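Arylalkylamine N-Acetyltransferase like 5b (Aedes aegypti, PDB 4FD4) probably transfers acyl groups from acyl-CoA thioesters, such as acetyl-CoA, to the amines of serotonin and dopamine, as a GNAT-fold arylalkylamine N-acyltransferase. Local coordinates at residues Q149-M152 / D153-K156. Numbering follows the deposited sequence.
Sequences QFQM and DLSK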
loop_
_atom_site.group_PDB
_atom_site.type_symbol
_atom_site.label_atom_id
_atom_site.label_comp_id
_atom_site.label_asym_id
_atom_site.label_seq_id
_atom_site.Cartn_x
_atom_site.Cartn_y
_atom_site.Cartn_z
ATOM N N GLN A 149 -4.063 10.491 -7.478
ATOM C CA GLN A 149 -4.445 11.896 -7.365
ATOM C C GLN A 149 -5.651 12.029 -6.455
ATOM O O GLN A 149 -5.761 12.990 -5.702
ATOM C CB GLN A 149 -4.789 12.506 -8.720
ATOM C CG GLN A 149 -5.156 13.986 -8.594
ATOM C CD GLN A 149 -3.936 14.814 -8.250
ATOM O OE1 GLN A 149 -2.949 14.788 -8.978
ATOM N NE2 GLN A 149 -3.976 15.509 -7.117
ATOM N N PHE A 150 -6.573 11.079 -6.551
ATOM C CA PHE A 150 -7.759 11.120 -5.711
ATOM C C PHE A 150 -7.300 11.014 -4.253
ATOM O O PHE A 150 -7.768 11.770 -3.398
ATOM C CB PHE A 150 -8.765 10.024 -6.114
ATOM C CG PHE A 150 -10.110 10.118 -5.412
ATOM C CD1 PHE A 150 -11.277 10.371 -6.133
ATOM C CD2 PHE A 150 -10.210 9.939 -4.028
ATOM C CE1 PHE A 150 -12.529 10.461 -5.492
ATOM C CE2 PHE A 150 -11.459 10.019 -3.378
ATOM C CZ PHE A 150 -12.612 10.274 -4.109
ATOM N N GLN A 151 -6.359 10.112 -3.971
ATOM C CA GLN A 151 -5.869 9.962 -2.590
ATOM C C GLN A 151 -5.169 11.243 -2.108
ATOM O O GLN A 151 -5.316 11.652 -0.953
ATOM C CB GLN A 151 -4.952 8.736 -2.461
ATOM C CG GLN A 151 -5.681 7.377 -2.504
ATOM C CD GLN A 151 -6.403 7.031 -1.198
ATOM O OE1 GLN A 151 -6.771 7.918 -0.424
ATOM N NE2 GLN A 151 -6.603 5.730 -0.951
ATOM N N MET A 152 -4.405 11.878 -2.990
ATOM C CA MET A 152 -3.783 13.161 -2.643
ATOM C C MET A 152 -4.822 14.236 -2.304
ATOM O O MET A 152 -4.721 14.913 -1.287
ATOM C CB MET A 152 -2.889 13.656 -3.779
ATOM C CG MET A 152 -1.567 12.921 -3.919
ATOM S SD MET A 152 -0.726 13.339 -5.474
ATOM C CE MET A 152 0.908 12.664 -5.152
ATOM N N ASP A 153 -5.815 14.388 -3.175
ATOM C CA ASP A 153 -6.860 15.395 -3.001
ATOM C C ASP A 153 -7.639 15.170 -1.718
ATOM O O ASP A 153 -7.945 16.107 -0.974
ATOM C CB ASP A 153 -7.821 15.363 -4.200
ATOM C CG ASP A 153 -7.148 15.786 -5.493
ATOM O OD1 ASP A 153 -6.056 16.385 -5.417
ATOM O OD2 ASP A 153 -7.707 15.519 -6.581
ATOM N N LEU A 154 -7.957 13.904 -1.467
ATOM C CA LEU A 154 -8.741 13.512 -0.312
ATOM C C LEU A 154 -7.970 13.760 0.979
ATOM O O LEU A 154 -8.496 14.358 1.929
ATOM C CB LEU A 154 -9.112 12.024 -0.427
ATOM C CG LEU A 154 -9.992 11.475 0.691
ATOM C CD1 LEU A 154 -11.358 12.175 0.686
ATOM C CD2 LEU A 154 -10.173 9.968 0.528
ATOM N N SER A 155 -6.721 13.302 1.020
ATOM C CA SER A 155 -5.917 13.487 2.222
ATOM C C SER A 155 -5.772 14.982 2.480
ATOM O O SER A 155 -5.874 15.431 3.620
ATOM C CB SER A 155 -4.557 12.799 2.101
ATOM O OG SER A 155 -3.853 13.232 0.952
ATOM N N LYS A 156 -5.577 15.753 1.414
ATOM C CA LYS A 156 -5.503 17.217 1.558
ATOM C C LYS A 156 -6.760 17.742 2.253
ATOM O O LYS A 156 -6.678 18.387 3.309
ATOM C CB LYS A 156 -5.320 17.883 0.195
ATOM C CG LYS A 156 -5.124 19.403 0.249
ATOM C CD LYS A 156 -4.337 19.874 -0.964
ATOM C CE LYS A 156 -4.179 21.392 -0.984
ATOM N NZ LYS A 156 -5.426 22.075 -1.423
#
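Q149 and D153, one helical turn apart, are joined twice: the backbone bond from D153 N to Q149 O, and a side-chain bond from Q149 NE2 to D153 OD1 at 2.8 Å. The Q149 chain leaves with CG anti to its N (chi1 -179°) and folds back at chi2, which brings NE2 to D153 OD1. The carboxylate oxygen lies near the amide plane, whereas the amide reaches OD1 from above the carboxylate plane, 40° out of it; the two groups are not coplanar. Farther along the helix, S155 OG stands 2.9 Å from Q151 O and 2.9 Å from M152 O, and its single proton can serve either carbonyl. With chi1 at 55°, OG is turned back toward the preceding turn. On another side, L154 CD2 meets the edge of the F150 ring near its plane, 4.1 Å from CE2, and the same methyl lies 4.1 Å from Q151 OE1. Helix 143-158 is the crossover of the beta-alpha-beta unit between strands 126-134 and 162-167 of the GNAT fold. F150, Q151 and L154 pack against strands of the sheet, the buried Q151 amide hydrogen-bonding to Y127, S76 and T60, while M152 rests on L179 and M181. The Q149–D153 bond instead links successive turns where D153 is exposed, a neutral N-H donor meeting a carboxylate, and is charge-assisted if D153 is ionised, as is likely.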